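Local atomic coordinates of PrgA (Enterococcus faecalis, PDB entry 6Z9K), a protein that provides surface exclusion that protects Enterococcus faecalis against unwanted conjugation, reaching far outside the cell, and is represented here by its CAP domain. Residues T37-A42 and L181-L186; P19-A24 and T28-E33. All coordinates share one frame; numbering follows the deposited sequence.

Contact 1 of 2, residues T37-A42 and L181-L186; sequences TLEKTA and LGYSHL
Glu39 and Tyr183 both carry CG anti to their own carbonyl carbon (chi1 -63° in each), and with the glutamate extended beyond CG the two side chains approach from opposite directions until carboxylate and phenol meet. The contact ties helix 32-45 of the CAP domain to the turn leading into helix 184-189, two backbones that stay well apart, with 12.1 Å between Glu39 CA and Tyr183 CA. Tyr183 is the third residue of a type I' beta turn, Leu181 to Ser184, and holds the N-cap position; its left-handed backbone directs the ring out toward the glutamate. Tyr183 OH donates to Glu39 OE2 at 2.7 Å, and OE2 lies at the ring's edge, in its plane. The carboxylate and ring planes are turned 53° apart; the hydroxyl meets OE2 on the syn side, 26° out of the carboxylate plane. The same oxygen is hydrogen-bonded to Tyr26 OH, so two phenols grip one carboxylate oxygen, which would help to fix the rotation of the group. Asp178, just before the turn, is hydrogen-bonded through OD1 to His185 ND1 and through OD2 to Leu186 N, which is consistent with orienting the magnesium-binding histidine. The approach of the tyrosine also leaves Glu39 OE2 3.3 Å from Tyr183 CE1.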
loop_
_atom_site.group_PDB
_atom_site.type_symbol
_atom_site.label_atom_id
_atom_site.label_comp_id
_atom_site.label_asym_id
_atom_site.label_seq_id
_atom_site.Cartn_x
_atom_site.Cartn_y
_atom_site.Cartn_z
ATOM N N THR A 37 -22.873 0.864 -8.215
ATOM C CA THR A 37 -23.341 1.725 -7.103
ATOM C C THR A 37 -22.267 1.774 -6.025
ATOM O O THR A 37 -21.939 2.862 -5.555
ATOM C CB THR A 37 -24.670 1.194 -6.538
ATOM O OG1 THR A 37 -25.691 1.383 -7.526
ATOM C CG2 THR A 37 -25.070 1.885 -5.265
ATOM N N LEU A 38 -21.702 0.629 -5.671
ATOM C CA LEU A 38 -20.654 0.524 -4.629
ATOM C C LEU A 38 -19.454 1.375 -5.026
ATOM O O LEU A 38 -18.911 2.113 -4.143
ATOM C CB LEU A 38 -20.238 -0.925 -4.402
ATOM C CG LEU A 38 -19.171 -1.182 -3.333
ATOM C CD1 LEU A 38 -19.322 -2.574 -2.751
ATOM C CD2 LEU A 38 -17.759 -1.047 -3.899
ATOM N N GLU A 39 -18.997 1.208 -6.266
ATOM C CA GLU A 39 -17.760 1.894 -6.689
ATOM C C GLU A 39 -18.030 3.398 -6.767
ATOM O O GLU A 39 -17.176 4.191 -6.295
ATOM C CB GLU A 39 -17.242 1.279 -7.975
ATOM C CG GLU A 39 -16.853 -0.161 -7.807
ATOM C CD GLU A 39 -16.082 -0.772 -8.952
ATOM O OE1 GLU A 39 -16.114 -0.167 -10.066
ATOM O OE2 GLU A 39 -15.552 -1.855 -8.748
ATOM N N LYS A 40 -19.180 3.806 -7.279
ATOM C CA LYS A 40 -19.472 5.250 -7.402
ATOM C C LYS A 40 -19.549 5.874 -5.999
ATOM O O LYS A 40 -18.921 6.956 -5.758
ATOM C CB LYS A 40 -20.751 5.469 -8.185
ATOM C CG LYS A 40 -21.138 6.924 -8.355
ATOM C CD LYS A 40 -22.481 7.047 -9.019
ATOM C CE LYS A 40 -22.962 8.483 -9.114
ATOM N NZ LYS A 40 -22.538 9.020 -10.430
ATOM N N THR A 41 -20.197 5.182 -5.074
ATOM C CA THR A 41 -20.381 5.640 -3.672
ATOM C C THR A 41 -18.979 5.745 -3.042
ATOM O O THR A 41 -18.619 6.750 -2.399
ATOM C CB THR A 41 -21.230 4.648 -2.862
ATOM O OG1 THR A 41 -22.530 4.666 -3.450
ATOM C CG2 THR A 41 -21.323 4.993 -1.394
ATOM N N ALA A 42 -18.224 4.669 -3.109
ATOM C CA ALA A 42 -16.949 4.594 -2.392
ATOM C C ALA A 42 -15.974 5.642 -2.949
ATOM O O ALA A 42 -15.209 6.213 -2.165
ATOM C CB ALA A 42 -16.360 3.236 -2.535
ATOM N N LEU A 181 -8.788 -3.928 -14.342
ATOM C CA LEU A 181 -7.554 -4.725 -14.089
ATOM C C LEU A 181 -7.963 -6.064 -13.463
ATOM O O LEU A 181 -7.117 -6.725 -12.725
ATOM C CB LEU A 181 -6.653 -3.880 -13.183
ATOM C CG LEU A 181 -6.074 -2.608 -13.820
ATOM C CD1 LEU A 181 -5.448 -1.714 -12.763
ATOM C CD2 LEU A 181 -5.061 -2.949 -14.911
ATOM N N GLY A 182 -9.242 -6.400 -13.663
ATOM C CA GLY A 182 -9.875 -7.650 -13.226
ATOM C C GLY A 182 -9.854 -7.843 -11.727
ATOM O O GLY A 182 -9.759 -8.987 -11.289
ATOM N N TYR A 183 -9.843 -6.753 -10.956
ATOM C CA TYR A 183 -9.837 -6.818 -9.475
ATOM C C TYR A 183 -8.659 -7.594 -8.906
ATOM O O TYR A 183 -8.751 -7.977 -7.754
ATOM C CB TYR A 183 -11.187 -7.402 -9.042
ATOM C CG TYR A 183 -12.339 -6.509 -9.441
ATOM C CD1 TYR A 183 -12.585 -5.340 -8.745
ATOM C CD2 TYR A 183 -13.131 -6.782 -10.534
ATOM C CE1 TYR A 183 -13.596 -4.470 -9.105
ATOM C CE2 TYR A 183 -14.174 -5.930 -10.894
ATOM C CZ TYR A 183 -14.408 -4.766 -10.175
ATOM O OH TYR A 183 -15.395 -3.899 -10.559
ATOM N N SER A 184 -7.526 -7.696 -9.617
ATOM C CA SER A 184 -6.339 -8.384 -9.046
ATOM C C SER A 184 -5.840 -7.655 -7.799
ATOM O O SER A 184 -5.351 -8.317 -6.844
ATOM C CB SER A 184 -5.263 -8.522 -10.080
ATOM O OG SER A 184 -4.979 -7.255 -10.586
ATOM N N HIS A 185 -5.866 -6.328 -7.789
ATOM C CA HIS A 185 -5.308 -5.573 -6.631
ATOM C C HIS A 185 -6.247 -5.604 -5.427
ATOM O O HIS A 185 -5.794 -5.782 -4.287
ATOM C CB HIS A 185 -5.095 -4.108 -6.973
ATOM C CG HIS A 185 -4.253 -3.965 -8.179
ATOM N ND1 HIS A 185 -4.797 -3.717 -9.423
ATOM C CD2 HIS A 185 -2.939 -4.176 -8.361
ATOM C CE1 HIS A 185 -3.821 -3.732 -10.333
ATOM N NE2 HIS A 185 -2.656 -4.002 -9.710
ATOM N N LEU A 186 -7.530 -5.451 -5.682
ATOM C CA LEU A 186 -8.535 -5.688 -4.607
ATOM C C LEU A 186 -8.251 -7.040 -3.933
ATOM O O LEU A 186 -8.154 -7.110 -2.660
ATOM C CB LEU A 186 -9.946 -5.627 -5.174
ATOM C CG LEU A 186 -11.023 -6.134 -4.219
ATOM C CD1 LEU A 186 -11.253 -5.137 -3.115
ATOM C CD2 LEU A 186 -12.317 -6.404 -4.972
#

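Contact 2 of 2, residues P19-A24 and T28-E33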
loop_
_atom_site.group_PDB
_atom_site.type_symbol
_atom_site.label_atom_id
_atom_site.label_comp_id
_atom_site.label_asym_id
_atom_site.label_seq_id
_atom_site.Cartn_x
_atom_site.Cartn_y
_atom_site.Cartn_z
ATOM N N PRO A 19 -17.953 1.476 1.768
ATOM C CA PRO A 19 -19.349 1.577 1.346
ATOM C C PRO A 19 -20.145 0.380 1.832
ATOM O O PRO A 19 -19.578 -0.675 2.157
ATOM C CB PRO A 19 -19.227 1.505 -0.177
ATOM C CG PRO A 19 -18.050 0.602 -0.395
ATOM C CD PRO A 19 -17.070 0.981 0.700
ATOM N N PRO A 20 -21.486 0.482 1.865
ATOM C CA PRO A 20 -22.305 -0.697 2.114
ATOM C C PRO A 20 -22.053 -1.797 1.093
ATOM O O PRO A 20 -21.742 -1.493 -0.073
ATOM C CB PRO A 20 -23.749 -0.170 1.993
ATOM C CG PRO A 20 -23.632 1.321 2.182
ATOM C CD PRO A 20 -22.286 1.669 1.556
ATOM N N LYS A 21 -22.110 -3.044 1.551
ATOM C CA LYS A 21 -21.950 -4.266 0.736
ATOM C C LYS A 21 -20.514 -4.485 0.318
ATOM O O LYS A 21 -20.254 -5.431 -0.405
ATOM C CB LYS A 21 -22.842 -4.263 -0.508
ATOM C CG LYS A 21 -24.289 -3.996 -0.187
ATOM C CD LYS A 21 -25.128 -4.217 -1.401
ATOM C CE LYS A 21 -26.492 -3.634 -1.231
ATOM N NZ LYS A 21 -27.335 -3.799 -2.437
ATOM N N PHE A 22 -19.558 -3.803 0.928
ATOM C CA PHE A 22 -18.139 -4.075 0.636
ATOM C C PHE A 22 -17.724 -5.446 1.160
ATOM O O PHE A 22 -18.186 -5.869 2.222
ATOM C CB PHE A 22 -17.253 -2.972 1.208
ATOM C CG PHE A 22 -15.819 -3.065 0.718
ATOM C CD1 PHE A 22 -15.511 -2.867 -0.620
ATOM C CD2 PHE A 22 -14.774 -3.349 1.580
ATOM C CE1 PHE A 22 -14.195 -2.907 -1.069
ATOM C CE2 PHE A 22 -13.471 -3.469 1.111
ATOM C CZ PHE A 22 -13.191 -3.199 -0.196
ATOM N N SER A 23 -16.886 -6.140 0.388
ATOM C CA SER A 23 -16.261 -7.424 0.773
ATOM C C SER A 23 -15.035 -7.617 -0.098
ATOM O O SER A 23 -14.889 -6.859 -1.070
ATOM C CB SER A 23 -17.206 -8.581 0.611
ATOM O OG SER A 23 -17.449 -8.815 -0.761
ATOM N N ALA A 24 -14.173 -8.543 0.289
ATOM C CA ALA A 24 -12.913 -8.792 -0.425
ATOM C C ALA A 24 -13.213 -9.363 -1.822
ATOM O O ALA A 24 -12.316 -9.302 -2.665
ATOM C CB ALA A 24 -12.058 -9.718 0.401
ATOM N N THR A 28 -17.571 -10.518 -7.488
ATOM C CA THR A 28 -18.317 -11.751 -7.807
ATOM C C THR A 28 -19.536 -11.924 -6.910
ATOM O O THR A 28 -20.463 -12.619 -7.340
ATOM C CB THR A 28 -17.410 -12.974 -7.762
ATOM O OG1 THR A 28 -16.710 -13.018 -6.528
ATOM C CG2 THR A 28 -16.416 -12.997 -8.901
ATOM N N LYS A 29 -19.564 -11.310 -5.728
ATOM C CA LYS A 29 -20.732 -11.480 -4.847
ATOM C C LYS A 29 -21.887 -10.598 -5.303
ATOM O O LYS A 29 -23.027 -10.986 -5.021
ATOM C CB LYS A 29 -20.371 -11.206 -3.387
ATOM C CG LYS A 29 -19.372 -12.226 -2.838
ATOM C CD LYS A 29 -19.596 -12.608 -1.376
ATOM C CE LYS A 29 -19.274 -11.465 -0.442
ATOM N NZ LYS A 29 -18.769 -11.920 0.871
ATOM N N LEU A 30 -21.632 -9.427 -5.854
ATOM C CA LEU A 30 -22.650 -8.405 -6.136
ATOM C C LEU A 30 -23.013 -8.429 -7.628
ATOM O O LEU A 30 -22.210 -8.891 -8.468
ATOM C CB LEU A 30 -22.161 -7.022 -5.721
ATOM C CG LEU A 30 -21.789 -6.840 -4.238
ATOM C CD1 LEU A 30 -21.355 -5.416 -4.002
ATOM C CD2 LEU A 30 -22.947 -7.240 -3.315
ATOM N N SER A 31 -24.220 -7.966 -7.924
ATOM C CA SER A 31 -24.716 -7.782 -9.308
ATOM C C SER A 31 -23.940 -6.652 -9.991
ATOM O O SER A 31 -23.329 -5.835 -9.300
ATOM C CB SER A 31 -26.191 -7.482 -9.306
ATOM O OG SER A 31 -26.492 -6.144 -8.881
ATOM N N ALA A 32 -24.028 -6.555 -11.324
ATOM C CA ALA A 32 -23.489 -5.413 -12.094
ATOM C C ALA A 32 -23.981 -4.085 -11.528
ATOM O O ALA A 32 -23.126 -3.178 -11.359
ATOM C CB ALA A 32 -23.858 -5.564 -13.561
ATOM N N GLU A 33 -25.282 -3.957 -11.265
ATOM C CA GLU A 33 -25.866 -2.685 -10.789
ATOM C C GLU A 33 -25.308 -2.377 -9.381
ATOM O O GLU A 33 -24.889 -1.227 -9.115
ATOM C CB GLU A 33 -27.388 -2.734 -10.786
ATOM C CG GLU A 33 -27.954 -1.367 -10.478
ATOM C CD GLU A 33 -29.458 -1.233 -10.571
ATOM O OE1 GLU A 33 -30.074 -1.880 -11.467
ATOM O OE2 GLU A 33 -29.997 -0.423 -9.764
#
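Lys21 faces Leu30 and Ser23 faces Lys29 across two segments that run in nearly opposite directions, with the short helix 26-29 making the reversal between them. Their backbones lie 8.1 Å apart from Lys21 CA to Leu30 CA, leaving room for side chains in between. Residues Pro19 to Phe22 form a type II beta turn in which Lys21 takes the left-handed position (phi 73°), closed by a weak bond from Phe22 N to Pro19 O at 3.4 Å. On the other side Leu30 leaves the helical conformation, and Ser31 is the N-cap of helix 32-45; its OG caps a backbone N just beyond Glu33 while Glu34 OE1 accepts from Ser31 N, a capping box.

Both methyls of Leu30 rest against the base of the Lys21 side chain: CD1 lies 4.0 Å from Lys21 CB, and CD2 is 4.1 Å from that same CB. CD1 also rests 3.8 Å from Lys21 O. Extended beyond CG, the lysine carries NZ past the leucine to a salt bridge with Glu34 OE2. The Lys29 chain instead bends repeatedly, at chi2, chi3 and chi4, which folds CE to 3.2 Å from Ser23 OG. That hydroxyl is hydrogen-bonded to Asp25 OD1, with which Lys29 NZ makes a long, weak ion pair. Across the contact, carbon groups of Leu30 and Lys29 meet both carbon and oxygen atoms without a hydrogen bond between the segments, while the polar ends of Lys21 and Ser23 are engaged by acids outside both, Glu34 and Asp25.

Overall arrangement
Contact 2 closes in the chain before contact 1 opens, and their centres lie about 9 Å apart on the same side of the chain's centre. Helix 32-45 serves both: its first two residues belong to contact 2, its middle to contact 1. Leu38 joins them, its CG packing 3.6 Å from Pro19 CG and its CD1 3.7 Å from Leu30 CD1. A second junction brings Leu186 CD2 to 3.7 Å from Ala24 O. Only contact 1 reaches toward the metal: His185 and Leu146 contribute to the magnesium site, and the Tyr183 side chain is about 12 Å from the ion. Contact 2 lies away from that site.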